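Local coordinates for protein (triosephosphate isomerase) (Thermotoga maritima, PDB 1B9B) that catalyses the interconversion of dihydroxyacetone phosphate and D-glyceraldehyde 3-phosphate, the isomerase step of glycolysis and gluconeogenesis, at residues L31-F45 with L55-V67. Sequence-based numbering, arbitrary orientation.
Sequences LHDVKEFEIVVCPPF and LSGRNIKLGAQNV
With chi1 at 52°, Asn59 tucks its amide between its own backbone N and carbonyl carbon, and so turns ND2 to the carbonyl of Leu31; Lys61, fully extended beyond CG, stands out from the sheet on the Val40 side and slants back across the side chain of Glu38. Both residues belong to one beta-alpha-beta unit of the TIM barrel, in which strands 38-42 and 61-64 lie side by side and parallel, joined through helix 48-55. The backbone ladder runs from Lys61 N to Ile39 O (3.0 Å), then from Val41 N to Lys61 O, and closes with a weak bond from Gly63 N to Val41 O. Val41 and Ile60 suit the layer between strands and helices: Val41 CG1 lies 3.7 Å from Ile60 CG2, the two side chains crossing almost at right angles, while Val41 CG2 meets Leu55 CD2 tip to tip. On the sheet face that carries Val40, Lys61 NZ pairs with Glu38 OE1 at 2.6 Å, approaching from above the carboxylate plane. Tyr91 OH adds a weak bond to the same oxygen. Gly63 suits its place because a CB would collide with Cys42 SG and Val40 CG1. Before the strands, Asn59 ND2 donates to Leu31 O (2.6 Å), almost in line with the C=O bond. A leucine at Asn59 would probably leave Leu31 O without this donor and the turn after helix 17-30 less firmly held. Beyond the strands, at the subunit interface, Gln65 OE1 accepts from Gly77 N of the second subunit, while Gln65 NE2 donates to Cys42 O at 2.8 Å, from above the carbonyl plane.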
# COMPACT_ATOMS: atom_id res chain seq x y z
N LEU B 31 19.40 6.80 -41.85
CA LEU B 31 18.10 6.28 -42.25
C LEU B 31 17.33 7.37 -42.97
O LEU B 31 16.27 7.79 -42.52
CB LEU B 31 17.30 5.83 -41.01
CG LEU B 31 17.93 4.91 -39.96
CD1 LEU B 31 18.83 3.90 -40.66
CD2 LEU B 31 18.73 5.72 -38.96
N HIS B 32 17.85 7.82 -44.11
CA HIS B 32 17.22 8.89 -44.86
C HIS B 32 16.16 8.45 -45.87
O HIS B 32 15.12 9.08 -46.00
CB HIS B 32 18.29 9.73 -45.58
CG HIS B 32 17.73 10.89 -46.35
ND1 HIS B 32 17.12 10.74 -47.58
CD2 HIS B 32 17.69 12.21 -46.07
CE1 HIS B 32 16.72 11.92 -48.01
NE2 HIS B 32 17.05 12.83 -47.12
N ASP B 33 16.43 7.36 -46.59
CA ASP B 33 15.48 6.88 -47.58
C ASP B 33 14.41 5.97 -46.97
O ASP B 33 13.42 5.64 -47.61
CB ASP B 33 16.21 6.12 -48.69
N VAL B 34 14.62 5.59 -45.71
CA VAL B 34 13.70 4.71 -44.99
C VAL B 34 12.32 5.33 -44.81
O VAL B 34 12.13 6.18 -43.94
CB VAL B 34 14.26 4.36 -43.61
CG1 VAL B 34 13.36 3.36 -42.93
CG2 VAL B 34 15.67 3.80 -43.76
N LYS B 35 11.36 4.90 -45.62
CA LYS B 35 9.99 5.40 -45.55
C LYS B 35 8.95 4.28 -45.60
O LYS B 35 7.76 4.54 -45.77
CB LYS B 35 9.74 6.39 -46.69
N GLU B 36 9.39 3.03 -45.47
CA GLU B 36 8.49 1.88 -45.52
C GLU B 36 7.97 1.49 -44.14
O GLU B 36 7.21 0.53 -43.99
CB GLU B 36 9.19 0.68 -46.16
CG GLU B 36 10.69 0.84 -46.35
CD GLU B 36 11.03 1.83 -47.45
OE1 GLU B 36 10.12 2.21 -48.22
OE2 GLU B 36 12.21 2.23 -47.54
N PHE B 37 8.39 2.24 -43.12
CA PHE B 37 7.94 1.98 -41.77
C PHE B 37 8.37 3.14 -40.87
O PHE B 37 8.96 4.11 -41.35
CB PHE B 37 8.48 0.64 -41.27
CG PHE B 37 9.96 0.59 -41.10
CD1 PHE B 37 10.56 1.06 -39.94
CD2 PHE B 37 10.76 0.02 -42.08
CE1 PHE B 37 11.94 0.97 -39.76
CE2 PHE B 37 12.14 -0.08 -41.91
CZ PHE B 37 12.72 0.39 -40.75
N GLU B 38 8.08 3.04 -39.58
CA GLU B 38 8.42 4.14 -38.69
C GLU B 38 9.45 3.88 -37.63
O GLU B 38 9.38 2.89 -36.89
CB GLU B 38 7.15 4.65 -38.03
CG GLU B 38 6.09 4.99 -39.03
CD GLU B 38 4.85 5.53 -38.40
OE1 GLU B 38 4.89 6.70 -37.96
OE2 GLU B 38 3.84 4.80 -38.34
N ILE B 39 10.43 4.78 -37.57
CA ILE B 39 11.48 4.70 -36.58
C ILE B 39 11.10 5.80 -35.60
O ILE B 39 10.82 6.93 -36.00
CB ILE B 39 12.89 5.00 -37.16
CG1 ILE B 39 13.04 4.43 -38.57
CG2 ILE B 39 13.96 4.39 -36.26
CD1 ILE B 39 12.38 5.27 -39.65
N VAL B 40 11.06 5.46 -34.31
CA VAL B 40 10.70 6.44 -33.30
C VAL B 40 11.78 6.51 -32.25
O VAL B 40 12.25 5.49 -31.74
CB VAL B 40 9.35 6.06 -32.62
CG1 VAL B 40 9.15 6.88 -31.35
CG2 VAL B 40 8.20 6.30 -33.59
N VAL B 41 12.19 7.73 -31.94
CA VAL B 41 13.21 7.96 -30.93
C VAL B 41 12.52 8.60 -29.72
O VAL B 41 11.66 9.48 -29.89
CB VAL B 41 14.31 8.89 -31.47
CG1 VAL B 41 15.04 8.22 -32.62
CG2 VAL B 41 13.70 10.20 -31.94
N CYS B 42 12.87 8.15 -28.52
CA CYS B 42 12.25 8.68 -27.31
C CYS B 42 13.25 9.19 -26.28
O CYS B 42 13.64 8.47 -25.36
CB CYS B 42 11.37 7.62 -26.66
SG CYS B 42 10.05 7.04 -27.73
N PRO B 43 13.69 10.45 -26.43
CA PRO B 43 14.66 11.05 -25.51
C PRO B 43 13.98 11.57 -24.24
O PRO B 43 12.75 11.68 -24.19
CB PRO B 43 15.26 12.18 -26.34
CG PRO B 43 14.11 12.61 -27.20
CD PRO B 43 13.50 11.30 -27.63
N PRO B 44 14.76 11.87 -23.18
CA PRO B 44 14.22 12.38 -21.92
C PRO B 44 13.62 13.77 -22.13
O PRO B 44 14.05 14.49 -23.02
CB PRO B 44 15.45 12.43 -21.01
CG PRO B 44 16.30 11.33 -21.54
CD PRO B 44 16.18 11.51 -23.03
N PHE B 45 12.62 14.13 -21.33
CA PHE B 45 11.97 15.44 -21.46
C PHE B 45 12.97 16.58 -21.68
O PHE B 45 12.83 17.37 -22.61
CB PHE B 45 11.15 15.76 -20.21
CG PHE B 45 10.02 14.82 -19.98
CD1 PHE B 45 9.01 14.67 -20.93
CD2 PHE B 45 9.93 14.11 -18.79
CE1 PHE B 45 7.93 13.83 -20.70
CE2 PHE B 45 8.86 13.27 -18.54
CZ PHE B 45 7.85 13.13 -19.50
N LEU B 55 14.57 17.06 -36.15
CA LEU B 55 13.66 16.16 -36.85
C LEU B 55 12.60 16.87 -37.67
O LEU B 55 12.00 16.26 -38.56
CB LEU B 55 13.00 15.22 -35.84
CG LEU B 55 13.69 13.89 -35.56
CD1 LEU B 55 15.19 14.09 -35.51
CD2 LEU B 55 13.17 13.31 -34.27
N SER B 56 12.37 18.14 -37.39
CA SER B 56 11.37 18.93 -38.10
C SER B 56 11.46 18.78 -39.61
O SER B 56 12.25 19.47 -40.25
CB SER B 56 11.48 20.41 -37.74
OG SER B 56 11.21 20.62 -36.36
N GLY B 57 10.64 17.90 -40.17
CA GLY B 57 10.65 17.70 -41.61
C GLY B 57 11.29 16.40 -42.04
O GLY B 57 11.08 15.93 -43.15
N ARG B 58 12.09 15.81 -41.16
CA ARG B 58 12.76 14.56 -41.46
C ARG B 58 11.79 13.40 -41.32
O ARG B 58 10.61 13.60 -41.02
CB ARG B 58 13.95 14.37 -40.52
CG ARG B 58 14.86 15.57 -40.53
CD ARG B 58 15.34 15.87 -41.95
NE ARG B 58 15.82 17.25 -42.09
CZ ARG B 58 16.78 17.80 -41.35
NH1 ARG B 58 17.38 17.09 -40.40
NH2 ARG B 58 17.14 19.06 -41.55
N ASN B 59 12.29 12.18 -41.52
CA ASN B 59 11.45 10.99 -41.45
C ASN B 59 11.28 10.41 -40.05
O ASN B 59 10.18 10.01 -39.68
CB ASN B 59 12.00 9.92 -42.39
CG ASN B 59 13.48 9.66 -42.16
OD1 ASN B 59 14.31 10.57 -42.31
ND2 ASN B 59 13.82 8.43 -41.81
N ILE B 60 12.36 10.36 -39.27
CA ILE B 60 12.29 9.82 -37.91
C ILE B 60 11.30 10.62 -37.05
O ILE B 60 11.23 11.85 -37.15
CB ILE B 60 13.67 9.81 -37.26
CG1 ILE B 60 14.63 9.04 -38.16
CG2 ILE B 60 13.59 9.18 -35.87
CD1 ILE B 60 15.98 8.71 -37.53
N LYS B 61 10.55 9.92 -36.20
CA LYS B 61 9.55 10.55 -35.35
C LYS B 61 9.89 10.68 -33.87
O LYS B 61 10.61 9.86 -33.30
CB LYS B 61 8.21 9.84 -35.52
CG LYS B 61 7.69 9.91 -36.93
CD LYS B 61 6.29 9.38 -37.06
CE LYS B 61 5.76 9.61 -38.48
NZ LYS B 61 4.36 9.12 -38.66
N LEU B 62 9.34 11.73 -33.26
CA LEU B 62 9.55 12.05 -31.85
C LEU B 62 8.62 11.33 -30.89
O LEU B 62 7.41 11.26 -31.11
CB LEU B 62 9.37 13.55 -31.64
CG LEU B 62 10.50 14.33 -30.98
CD1 LEU B 62 9.92 15.64 -30.44
CD2 LEU B 62 11.15 13.51 -29.87
N GLY B 63 9.18 10.81 -29.80
CA GLY B 63 8.36 10.13 -28.82
C GLY B 63 8.81 10.40 -27.40
O GLY B 63 10.01 10.51 -27.14
N ALA B 64 7.85 10.51 -26.47
CA ALA B 64 8.15 10.76 -25.06
C ALA B 64 8.06 9.46 -24.25
O ALA B 64 7.41 8.50 -24.67
CB ALA B 64 7.19 11.79 -24.50
N GLN B 65 8.70 9.44 -23.09
CA GLN B 65 8.72 8.26 -22.24
C GLN B 65 7.64 8.22 -21.16
O GLN B 65 7.56 7.26 -20.39
CB GLN B 65 10.08 8.14 -21.56
CG GLN B 65 11.22 7.85 -22.51
CD GLN B 65 12.57 8.04 -21.85
OE1 GLN B 65 12.77 7.67 -20.69
NE2 GLN B 65 13.51 8.62 -22.60
N ASN B 66 6.80 9.25 -21.11
CA ASN B 66 5.74 9.30 -20.12
C ASN B 66 4.97 10.61 -20.25
O ASN B 66 5.45 11.55 -20.87
CB ASN B 66 6.35 9.17 -18.71
CG ASN B 66 5.31 9.15 -17.60
OD1 ASN B 66 4.28 8.47 -17.69
ND2 ASN B 66 5.58 9.90 -16.54
N VAL B 67 3.77 10.65 -19.68
CA VAL B 67 2.91 11.84 -19.71
C VAL B 67 1.93 11.77 -18.55
O VAL B 67 1.69 10.70 -17.99
CB VAL B 67 2.04 11.90 -20.99
CG1 VAL B 67 1.34 13.24 -21.10
CG2 VAL B 67 2.88 11.68 -22.19